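Side-chain contacts in SusD superfamily protein (PDB 3OTN), which probably binds carbohydrate or another nutrient at the outer membrane of Parabacteroides distasonis, as other SusD-family proteins do: residues Trp40-Ile45 with Arg75-Glu80; Leu124-Leu129 with Gly134-Ile139; Ala154-Ile159 with Tyr204-Gly209; Phe463-Ser468 with Pro474-Asn479. One frame throughout, in Å; residues are numbered along the deposited sequence. Where two conformers were deposited one is given.

Interaction 1. Residues Trp40-Ile45 with Arg75-Glu80; sequences WGCNTI and RSLYIE
Cys42 and Tyr78 meet through the sulfur, the CB and the phenol edge, and apolar contact dominates. Cys42 CB lies in the plane of the Tyr78 ring, at its edge, 3.8 Å from Tyr78 CE1. Cys42 SG, anti to the carbonyl carbon and beside the backbone N (chi1 -67°), is thereby placed at the phenol end, 3.6 Å from Tyr78 OH; Cys42 SG also touches Leu77 CD1 at 3.9 Å. Cys42 SG sits 5.4 Å from the centroid of the Tyr78 ring and 72° off its normal, an oblique sulfur-aromatic contact. Leu77 CB lies over the centre of one ring face of Tyr78, 3.6 Å above the plane.

Strand 42-43 pairs antiparallel with strand 36-37, and Tyr78 is the N-cap residue of helix 79-100; the contact thus joins a small hairpin to a helix start.

Among polar contacts, Tyr78 OH hydrogen-bonds to Ser62 O, and Asn43 O approaches Tyr78 CD1 obliquely at 3.6 Å. Asn43 closes an Asx turn: Ile45 N donates to Asn43 OD1 over 2.9 Å, nearly straight at 176°. With an alanine in place of Tyr78, Ser62 O would probably lose this hydroxyl and a gap open beside Cys42.

Interaction 2. Residues Leu124-Leu129 with Gly134-Ile139; sequences LYYFYL and GDVPKI
Tyr126 reaches from the helix to the chain that follows it, and its hydroxyl donates to Ile139 O, with 2.6 Å between Tyr126 OH and that oxygen. The C=O...donor angle of 114° and a tilt of 23° from the carbonyl plane show that the hydroxyl meets this oxygen from well to one side. Around the hydroxyl the fit is close. Pro137 O lies in the ring plane at the edge, 3.4 Å from Tyr126 CE1, and Ile139 CB comes within 3.5 Å of Tyr126 OH. Two backbone carbonyls therefore border the rim of one ring.

Packing nearer the helix backbone is looser. Val136 spreads its two methyls over separate partners: CG2, placed between the backbone N and the carbonyl carbon, faces the Tyr126 edge with 4.3 Å to CD1, while CG1 is 4.3 Å from Leu129 CB. At the more open side the Lys138 side chain starts off away from the helix, and its NZ forms a salt bridge with Glu162.

Gly134, with positive phi, marks the exit from helix 108-133, and the chain then returns past the side of the helix that carries Leu129 and Tyr126. Helix 79-100 packs against Leu129 and Val136 through Tyr87, and helix 156-172 meets Tyr126 through Ile159 and Ile163.

Interaction 3. Residues Ala154-Ile159 with Tyr204-Gly209; sequences APVKEI and YPLQGG
The first turn of helix 156-172 meets the loop that links helix 187-202 to helix 210-225, within the helical part of this SusD-family fold, whose sequence families belong to the TPR clan. Pro155 takes the N-cap position, and Val156 and Lys157 are the first helical residues; Leu206 is the loop residue that reaches them.

Leu206 presents both branches of its fork. Leu206 CD2 does most of the touching, lying 3.8 Å from Lys157 CB and 4.0 Å from Val156 CG1, while Leu206 CD1 comes 4.0 Å from Lys157 CA. The fork thus sits against the helix backbone at Lys157 as well as against side chains. On the helix side, Val156 turns CG1 opposite its own nitrogen (chi1 168°), and this is the methyl that meets Leu206; the two side chains run obliquely to one another. The backbones are nearest between Lys157 and Leu206, whose CA atoms are 6.8 Å apart. A cis peptide bond precedes Pro205, just before the leucine, and Leu206 also packs on Tyr160 one turn further along the helix.

The side chain of Lys157 takes part mainly through its base. Its end leads away from the loop, and NZ forms a salt bridge with Asp161. A serine in place of Leu206 would probably leave Val156 CG1 and Lys157 CB without their apolar partner and open a gap between helix and loop.

With no hydrogen bond crossing between the segments, fit of shape and burial of apolar surface, rather than polar pairing, set the register.

Interaction 4. Residues Phe463-Ser468 with Pro474-Asn479; sequences FPIPLS and PNLTQN
Gln478 grips the backbone N and O of Ile465. Ile465 N donates to Gln478 OE1 over 2.8 Å, and Gln478 NE2 returns a bond to Ile465 O at 2.9 Å; each oxygen receives its donor in the carbonyl plane, on a lone pair. OE1 takes a second bond, from Asn479 N, which arrives tilted 17° out of the plane. These three bonds fix the rotation of the amide. The Gln478 side chain leaves with CG opposite the backbone N and bends at chi2 (61°), which turns the carboxamide back toward Ile465.

Asn479 adds a neighbouring clasp: ND2 donates to Phe463 O over 2.8 Å, with that oxygen only 5° out of the amide plane. The same ND2 also bonds Phe133 O, while OD1 accepts from Arg153, so both ends of this buried amide are engaged.

Outward from the amides the packing is carried by Ile465. Ile465 CG1 rests 3.6 Å from Thr477 O, its CD1 comes within 3.9 Å of Asn479 ND2, and its CG2 meets Leu476 CD1 at 4.2 Å, the leucine crossing at about a right angle.

Two extended stretches flanking the short helix 467-472 are thereby tied close to the C-terminus of the chain: the Gln478 amide, bonding both N and O of one residue, mimics a paired backbone, and Asn479 gives a further tie.

In the fold
Interaction 2 touches both interaction 3 and interaction 4, while interactions 3 and 4 stay about 7 Å apart at their nearest atoms; interaction 1 joins the group through interaction 4. Between interactions 2 and 3, with centres 11 Å apart, Lys138 NZ forms a salt bridge with Glu158 OE1 at 2.8 Å, and Val136 O lies 2.8 Å from Ala154 N, a probable hydrogen bond. Interaction 4 meets interaction 2 where Pro137 CG packs 3.8 Å from Leu476 CD2, and interaction 1 where Ile79 CD1 is 3.6 Å from Pro464 O. The C-terminal segments thus lie against the start of helix 79-100 and the loop after helix 108-133. Nearby acetate and ethanediol, probably from crystallisation, identify no nutrient site.

Interaction 1. Residues Trp40-Ile45 with Arg75-Glu80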
# COMPACT_ATOMS: atom_id res chain seq x y z
N TRP A 40 -8.50 -18.83 -5.52
CA TRP A 40 -9.29 -18.79 -4.31
C TRP A 40 -8.56 -17.96 -3.32
O TRP A 40 -7.41 -18.25 -2.97
CB TRP A 40 -9.49 -20.18 -3.71
CG TRP A 40 -10.57 -20.26 -2.64
CD1 TRP A 40 -11.91 -19.89 -2.73
CD2 TRP A 40 -10.38 -20.76 -1.32
NE1 TRP A 40 -12.54 -20.13 -1.52
CE2 TRP A 40 -11.62 -20.66 -0.65
CE3 TRP A 40 -9.27 -21.26 -0.64
CZ2 TRP A 40 -11.77 -21.06 0.68
CZ3 TRP A 40 -9.41 -21.65 0.66
CH2 TRP A 40 -10.65 -21.56 1.32
N GLY A 41 -9.23 -16.93 -2.84
CA GLY A 41 -8.60 -16.03 -1.90
C GLY A 41 -7.40 -15.32 -2.48
O GLY A 41 -6.49 -15.03 -1.77
N CYS A 42 -7.42 -15.03 -3.78
CA CYS A 42 -6.32 -14.29 -4.45
C CYS A 42 -6.73 -12.82 -4.59
O CYS A 42 -7.85 -12.50 -4.96
CB CYS A 42 -6.03 -14.88 -5.84
SG CYS A 42 -5.34 -16.55 -5.76
N ASN A 43 -5.81 -11.93 -4.30
CA ASN A 43 -6.07 -10.49 -4.29
C ASN A 43 -4.77 -9.83 -4.58
O ASN A 43 -3.73 -10.34 -4.16
CB ASN A 43 -6.62 -10.09 -2.91
CG ASN A 43 -7.00 -8.60 -2.81
OD1 ASN A 43 -6.16 -7.72 -2.93
ND2 ASN A 43 -8.30 -8.31 -2.59
N THR A 44 -4.84 -8.68 -5.27
CA THR A 44 -3.67 -7.91 -5.65
C THR A 44 -2.76 -7.55 -4.46
O THR A 44 -1.52 -7.44 -4.63
CB THR A 44 -4.04 -6.62 -6.42
OG1 THR A 44 -5.09 -5.94 -5.71
CG2 THR A 44 -4.47 -6.94 -7.85
N ILE A 45 -3.34 -7.37 -3.27
CA ILE A 45 -2.55 -7.03 -2.09
C ILE A 45 -1.52 -8.08 -1.70
O ILE A 45 -0.52 -7.76 -1.05
CB ILE A 45 -3.38 -6.69 -0.82
CG1 ILE A 45 -4.10 -7.92 -0.23
CG2 ILE A 45 -4.33 -5.51 -1.09
CD1 ILE A 45 -4.83 -7.58 1.09
N ARG A 75 4.91 -16.27 -15.28
CA ARG A 75 3.56 -16.86 -15.15
C ARG A 75 2.97 -16.74 -13.73
O ARG A 75 1.84 -17.18 -13.51
CB ARG A 75 3.59 -18.34 -15.53
CG ARG A 75 3.77 -18.58 -16.98
CD ARG A 75 3.96 -20.07 -17.24
NE ARG A 75 4.17 -20.31 -18.65
CZ ARG A 75 3.22 -20.35 -19.58
NH1 ARG A 75 1.93 -20.21 -19.26
NH2 ARG A 75 3.56 -20.58 -20.83
N SER A 76 3.69 -16.17 -12.77
CA SER A 76 3.12 -16.05 -11.40
C SER A 76 1.85 -15.18 -11.35
O SER A 76 1.58 -14.36 -12.22
CB SER A 76 4.18 -15.54 -10.43
OG SER A 76 5.19 -16.55 -10.27
N LEU A 77 1.05 -15.41 -10.33
CA LEU A 77 -0.15 -14.64 -10.11
C LEU A 77 0.12 -13.18 -9.77
O LEU A 77 1.25 -12.78 -9.44
CB LEU A 77 -0.98 -15.30 -9.00
CG LEU A 77 -1.50 -16.72 -9.27
CD1 LEU A 77 -2.25 -17.24 -8.06
CD2 LEU A 77 -2.38 -16.75 -10.52
N TYR A 78 -0.95 -12.38 -9.85
CA TYR A 78 -1.00 -10.96 -9.45
C TYR A 78 -0.35 -9.98 -10.39
O TYR A 78 -0.87 -8.89 -10.60
CB TYR A 78 -0.49 -10.75 -8.01
CG TYR A 78 -0.90 -11.85 -7.09
CD1 TYR A 78 -2.24 -12.15 -6.92
CD2 TYR A 78 0.04 -12.66 -6.44
CE1 TYR A 78 -2.65 -13.20 -6.13
CE2 TYR A 78 -0.38 -13.74 -5.60
CZ TYR A 78 -1.74 -13.99 -5.46
OH TYR A 78 -2.24 -15.03 -4.68
N ILE A 79 0.83 -10.32 -10.92
CA ILE A 79 1.59 -9.40 -11.74
C ILE A 79 0.79 -8.94 -12.99
O ILE A 79 0.88 -7.79 -13.39
CB ILE A 79 3.02 -9.94 -12.11
CG1 ILE A 79 2.93 -11.24 -12.92
CG2 ILE A 79 3.91 -10.09 -10.83
CD1 ILE A 79 4.26 -11.81 -13.30
N GLU A 80 -0.01 -9.82 -13.60
CA GLU A 80 -0.84 -9.44 -14.75
C GLU A 80 -1.85 -8.37 -14.38
O GLU A 80 -2.06 -7.42 -15.13
CB GLU A 80 -1.60 -10.64 -15.33
CG GLU A 80 -0.79 -11.45 -16.26
CD GLU A 80 -1.47 -12.73 -16.68
OE1 GLU A 80 -1.68 -13.62 -15.82
OE2 GLU A 80 -1.73 -12.84 -17.89

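Interaction 2. Residues Leu124-Leu129 with Gly134-Ile139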
# COMPACT_ATOMS: atom_id res chain seq x y z
N LEU A 124 0.45 8.30 -9.30
CA LEU A 124 0.21 7.18 -8.39
C LEU A 124 0.36 5.82 -9.10
O LEU A 124 1.08 4.92 -8.62
CB LEU A 124 -1.18 7.31 -7.72
CG LEU A 124 -1.57 6.24 -6.67
CD1 LEU A 124 -0.67 6.32 -5.44
CD2 LEU A 124 -3.04 6.30 -6.32
N TYR A 125 -0.29 5.68 -10.25
CA TYR A 125 -0.24 4.42 -11.00
C TYR A 125 1.21 4.10 -11.41
O TYR A 125 1.66 2.96 -11.24
CB TYR A 125 -1.11 4.47 -12.25
CG TYR A 125 -2.61 4.48 -11.96
CD1 TYR A 125 -3.20 3.49 -11.17
CD2 TYR A 125 -3.44 5.41 -12.54
CE1 TYR A 125 -4.54 3.47 -10.93
CE2 TYR A 125 -4.80 5.41 -12.30
CZ TYR A 125 -5.34 4.44 -11.48
OH TYR A 125 -6.68 4.42 -11.24
N TYR A 126 1.92 5.11 -11.91
CA TYR A 126 3.30 4.95 -12.33
C TYR A 126 4.24 4.65 -11.18
O TYR A 126 5.16 3.86 -11.33
CB TYR A 126 3.82 6.16 -13.11
CG TYR A 126 3.57 6.06 -14.58
CD1 TYR A 126 4.23 5.08 -15.35
CD2 TYR A 126 2.68 6.91 -15.22
CE1 TYR A 126 4.01 4.99 -16.72
CE2 TYR A 126 2.47 6.84 -16.58
CZ TYR A 126 3.10 5.86 -17.33
OH TYR A 126 2.84 5.79 -18.70
N PHE A 127 3.99 5.26 -10.02
CA PHE A 127 4.82 5.01 -8.83
C PHE A 127 4.70 3.57 -8.38
O PHE A 127 5.70 3.00 -7.96
CB PHE A 127 4.44 6.00 -7.70
CG PHE A 127 5.34 5.97 -6.50
CD1 PHE A 127 6.72 6.02 -6.63
CD2 PHE A 127 4.79 5.98 -5.23
CE1 PHE A 127 7.54 6.05 -5.49
CE2 PHE A 127 5.59 6.02 -4.09
CZ PHE A 127 6.96 6.03 -4.22
N TYR A 128 3.50 2.97 -8.46
CA TYR A 128 3.36 1.53 -8.17
C TYR A 128 4.09 0.72 -9.26
O TYR A 128 4.91 -0.14 -8.94
CB TYR A 128 1.90 1.10 -8.05
CG TYR A 128 1.36 1.38 -6.70
CD1 TYR A 128 1.04 2.68 -6.31
CD2 TYR A 128 1.27 0.36 -5.74
CE1 TYR A 128 0.57 2.96 -5.01
CE2 TYR A 128 0.79 0.62 -4.46
CZ TYR A 128 0.44 1.91 -4.10
OH TYR A 128 -0.05 2.13 -2.83
N LEU A 129 3.84 1.04 -10.53
CA LEU A 129 4.50 0.32 -11.64
C LEU A 129 6.03 0.30 -11.54
O LEU A 129 6.66 -0.79 -11.67
CB LEU A 129 4.08 0.87 -12.99
CG LEU A 129 2.68 0.53 -13.46
CD1 LEU A 129 2.43 1.41 -14.71
CD2 LEU A 129 2.58 -0.96 -13.82
N GLY A 134 10.11 -1.99 -12.13
CA GLY A 134 11.32 -1.31 -12.56
C GLY A 134 11.03 -0.50 -13.81
O GLY A 134 10.08 0.27 -13.82
N ASP A 135 11.86 -0.63 -14.84
CA ASP A 135 11.65 0.08 -16.09
C ASP A 135 10.28 -0.31 -16.67
O ASP A 135 9.95 -1.47 -16.68
CB ASP A 135 12.73 -0.30 -17.11
CG ASP A 135 14.13 0.22 -16.76
OD1 ASP A 135 14.33 0.86 -15.72
OD2 ASP A 135 15.05 -0.04 -17.56
N VAL A 136 9.51 0.66 -17.12
CA VAL A 136 8.18 0.43 -17.71
C VAL A 136 7.95 1.42 -18.83
O VAL A 136 8.65 2.46 -18.89
CB VAL A 136 7.06 0.54 -16.68
CG1 VAL A 136 7.21 -0.56 -15.63
CG2 VAL A 136 7.03 1.94 -16.03
N PRO A 137 7.02 1.10 -19.77
CA PRO A 137 6.71 2.05 -20.84
C PRO A 137 6.28 3.43 -20.35
O PRO A 137 5.49 3.54 -19.43
CB PRO A 137 5.57 1.36 -21.60
CG PRO A 137 5.85 -0.09 -21.39
CD PRO A 137 6.37 -0.20 -20.02
N LYS A 138 6.83 4.45 -20.99
CA LYS A 138 6.62 5.84 -20.69
C LYS A 138 5.53 6.37 -21.63
O LYS A 138 5.82 6.74 -22.75
CB LYS A 138 7.94 6.58 -20.90
CG LYS A 138 7.92 8.07 -20.58
CD LYS A 138 9.34 8.64 -20.56
CE LYS A 138 9.95 8.71 -21.90
NZ LYS A 138 11.29 9.39 -21.85
N ILE A 139 4.29 6.40 -21.14
CA ILE A 139 3.10 6.72 -21.92
C ILE A 139 2.30 7.83 -21.26
O ILE A 139 1.74 7.65 -20.17
CB ILE A 139 2.19 5.48 -22.08
CG1 ILE A 139 2.93 4.34 -22.77
CG2 ILE A 139 0.93 5.81 -22.90
CD1 ILE A 139 2.18 3.01 -22.71

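Interaction 3. Residues Ala154-Ile159 with Tyr204-Gly209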
# COMPACT_ATOMS: atom_id res chain seq x y z
N ALA A 154 10.97 2.11 -20.49
CA ALA A 154 11.85 3.27 -20.36
C ALA A 154 12.53 3.19 -18.98
O ALA A 154 11.99 2.55 -18.05
CB ALA A 154 11.03 4.56 -20.50
N PRO A 155 13.68 3.85 -18.82
CA PRO A 155 14.34 3.78 -17.50
C PRO A 155 13.48 4.29 -16.36
O PRO A 155 12.75 5.26 -16.54
CB PRO A 155 15.57 4.67 -17.67
CG PRO A 155 15.90 4.58 -19.14
CD PRO A 155 14.56 4.48 -19.84
N VAL A 156 13.58 3.65 -15.19
CA VAL A 156 12.90 4.12 -14.00
C VAL A 156 13.12 5.63 -13.80
O VAL A 156 12.16 6.38 -13.61
CB VAL A 156 13.34 3.33 -12.71
CG1 VAL A 156 12.85 4.03 -11.43
CG2 VAL A 156 12.82 1.90 -12.73
N LYS A 157 14.37 6.08 -13.88
CA LYS A 157 14.67 7.51 -13.66
C LYS A 157 13.86 8.46 -14.55
O LYS A 157 13.37 9.49 -14.08
CB LYS A 157 16.17 7.80 -13.78
CG LYS A 157 16.55 9.19 -13.22
CD LYS A 157 18.08 9.37 -13.16
CE LYS A 157 18.49 10.66 -12.40
NZ LYS A 157 17.96 11.87 -13.05
N GLU A 158 13.67 8.08 -15.81
CA GLU A 158 12.84 8.85 -16.72
C GLU A 158 11.36 8.90 -16.31
O GLU A 158 10.72 9.94 -16.45
CB GLU A 158 12.97 8.36 -18.18
CG GLU A 158 14.36 8.54 -18.85
CD GLU A 158 14.40 7.99 -20.30
OE1 GLU A 158 13.32 7.78 -20.89
OE2 GLU A 158 15.51 7.78 -20.86
N ILE A 159 10.82 7.79 -15.81
CA ILE A 159 9.43 7.75 -15.38
C ILE A 159 9.26 8.73 -14.20
O ILE A 159 8.33 9.54 -14.19
CB ILE A 159 8.96 6.34 -14.94
CG1 ILE A 159 9.08 5.29 -16.06
CG2 ILE A 159 7.56 6.40 -14.36
CD1 ILE A 159 8.43 5.69 -17.40
N TYR A 204 16.99 3.22 -2.97
CA TYR A 204 17.23 2.36 -4.13
C TYR A 204 15.96 2.18 -4.97
O TYR A 204 14.85 2.16 -4.42
CB TYR A 204 17.76 1.00 -3.69
CG TYR A 204 19.15 1.01 -3.07
CD1 TYR A 204 20.32 1.04 -3.87
CD2 TYR A 204 19.31 0.91 -1.69
CE1 TYR A 204 21.59 0.98 -3.29
CE2 TYR A 204 20.57 0.88 -1.10
CZ TYR A 204 21.70 0.93 -1.89
OH TYR A 204 22.91 0.88 -1.26
N PRO A 205 16.11 1.99 -6.30
CA PRO A 205 17.38 1.88 -7.04
C PRO A 205 18.09 3.20 -7.42
O PRO A 205 19.28 3.17 -7.76
CB PRO A 205 16.97 1.16 -8.34
CG PRO A 205 15.58 1.63 -8.57
CD PRO A 205 14.96 1.73 -7.19
N LEU A 206 17.39 4.34 -7.40
CA LEU A 206 17.94 5.55 -8.05
C LEU A 206 19.08 6.25 -7.29
O LEU A 206 19.96 6.83 -7.91
CB LEU A 206 16.84 6.56 -8.39
CG LEU A 206 15.80 6.11 -9.41
CD1 LEU A 206 14.83 7.29 -9.64
CD2 LEU A 206 16.43 5.62 -10.72
N GLN A 207 19.04 6.21 -5.97
CA GLN A 207 20.02 6.86 -5.09
C GLN A 207 20.28 8.28 -5.52
O GLN A 207 21.41 8.65 -5.80
CB GLN A 207 21.32 6.06 -5.07
CG GLN A 207 21.13 4.67 -4.51
CD GLN A 207 22.46 3.97 -4.35
OE1 GLN A 207 23.03 3.43 -5.31
NE2 GLN A 207 22.96 3.95 -3.12
N GLY A 208 19.21 9.04 -5.61
CA GLY A 208 19.23 10.32 -6.27
C GLY A 208 20.02 11.42 -5.60
O GLY A 208 20.35 12.37 -6.26
N GLY A 209 20.26 11.30 -4.31
CA GLY A 209 21.03 12.30 -3.57
C GLY A 209 20.30 12.74 -2.31
O GLY A 209 19.05 12.66 -2.23

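Interaction 4. Residues Phe463-Ser468 with Pro474-Asn479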
# COMPACT_ATOMS: atom_id res chain seq x y z
N PHE A 463 9.77 -7.66 -9.59
CA PHE A 463 8.89 -8.71 -10.07
C PHE A 463 8.99 -8.77 -11.58
O PHE A 463 9.37 -7.79 -12.21
CB PHE A 463 7.43 -8.49 -9.62
CG PHE A 463 7.22 -8.80 -8.16
CD1 PHE A 463 7.29 -10.13 -7.71
CD2 PHE A 463 6.96 -7.81 -7.26
CE1 PHE A 463 7.12 -10.42 -6.38
CE2 PHE A 463 6.78 -8.13 -5.90
CZ PHE A 463 6.85 -9.40 -5.49
N PRO A 464 8.65 -9.93 -12.16
CA PRO A 464 8.78 -10.08 -13.60
C PRO A 464 7.71 -9.31 -14.36
O PRO A 464 6.58 -9.11 -13.86
CB PRO A 464 8.57 -11.59 -13.83
CG PRO A 464 8.31 -12.20 -12.54
CD PRO A 464 8.11 -11.15 -11.52
N ILE A 465 8.04 -8.96 -15.59
CA ILE A 465 7.06 -8.46 -16.53
C ILE A 465 6.24 -9.70 -16.88
O ILE A 465 6.83 -10.73 -17.15
CB ILE A 465 7.70 -7.87 -17.78
CG1 ILE A 465 8.78 -6.81 -17.43
CG2 ILE A 465 6.63 -7.27 -18.69
CD1 ILE A 465 8.36 -5.73 -16.43
N PRO A 466 4.90 -9.62 -16.86
CA PRO A 466 4.05 -10.79 -17.17
C PRO A 466 4.27 -11.37 -18.55
O PRO A 466 4.39 -10.62 -19.52
CB PRO A 466 2.63 -10.22 -17.11
CG PRO A 466 2.70 -9.08 -16.27
CD PRO A 466 4.08 -8.48 -16.43
N LEU A 467 4.27 -12.70 -18.62
CA LEU A 467 4.44 -13.40 -19.86
C LEU A 467 3.41 -12.94 -20.87
O LEU A 467 3.78 -12.72 -22.01
CB LEU A 467 4.31 -14.91 -19.67
CG LEU A 467 4.54 -15.76 -20.93
CD1 LEU A 467 5.90 -15.47 -21.56
CD2 LEU A 467 4.39 -17.27 -20.60
N SER A 468 2.14 -12.77 -20.47
CA SER A 468 1.13 -12.33 -21.43
C SER A 468 1.49 -11.01 -22.14
O SER A 468 1.28 -10.86 -23.36
CB SER A 468 -0.25 -12.19 -20.75
OG SER A 468 -0.19 -11.23 -19.72
N PRO A 474 6.74 -8.22 -27.89
CA PRO A 474 8.12 -8.61 -27.69
C PRO A 474 9.13 -7.46 -27.61
O PRO A 474 10.29 -7.76 -27.40
CB PRO A 474 8.43 -9.50 -28.91
CG PRO A 474 7.38 -9.26 -29.86
CD PRO A 474 6.19 -8.77 -29.13
N ASN A 475 8.72 -6.20 -27.82
CA ASN A 475 9.60 -5.06 -27.50
C ASN A 475 9.78 -4.80 -26.00
O ASN A 475 10.60 -3.98 -25.63
CB ASN A 475 9.19 -3.75 -28.22
CG ASN A 475 9.59 -3.73 -29.69
OD1 ASN A 475 10.51 -4.44 -30.09
ND2 ASN A 475 8.91 -2.94 -30.50
N LEU A 476 9.00 -5.46 -25.14
CA LEU A 476 9.24 -5.43 -23.69
C LEU A 476 10.35 -6.39 -23.31
O LEU A 476 10.24 -7.61 -23.47
CB LEU A 476 7.98 -5.76 -22.90
CG LEU A 476 6.71 -4.95 -23.13
CD1 LEU A 476 5.55 -5.55 -22.32
CD2 LEU A 476 6.92 -3.44 -22.76
N THR A 477 11.44 -5.86 -22.77
CA THR A 477 12.47 -6.70 -22.13
C THR A 477 11.93 -7.30 -20.81
O THR A 477 10.83 -6.95 -20.35
CB THR A 477 13.75 -5.90 -21.86
OG1 THR A 477 13.45 -4.82 -20.97
CG2 THR A 477 14.34 -5.35 -23.18
N GLN A 478 12.73 -8.17 -20.20
CA GLN A 478 12.43 -8.79 -18.92
C GLN A 478 13.43 -8.38 -17.85
O GLN A 478 14.57 -8.04 -18.13
CB GLN A 478 12.33 -10.31 -19.09
CG GLN A 478 11.98 -11.12 -17.86
CD GLN A 478 10.62 -10.79 -17.27
OE1 GLN A 478 10.52 -9.91 -16.42
NE2 GLN A 478 9.58 -11.50 -17.70
N ASN A 479 12.96 -8.37 -16.62
CA ASN A 479 13.83 -8.16 -15.48
C ASN A 479 14.78 -9.33 -15.32
O ASN A 479 14.43 -10.50 -15.59
CB ASN A 479 13.02 -7.83 -14.22
CG ASN A 479 12.40 -6.44 -14.29
OD1 ASN A 479 13.02 -5.51 -14.85
ND2 ASN A 479 11.19 -6.28 -13.76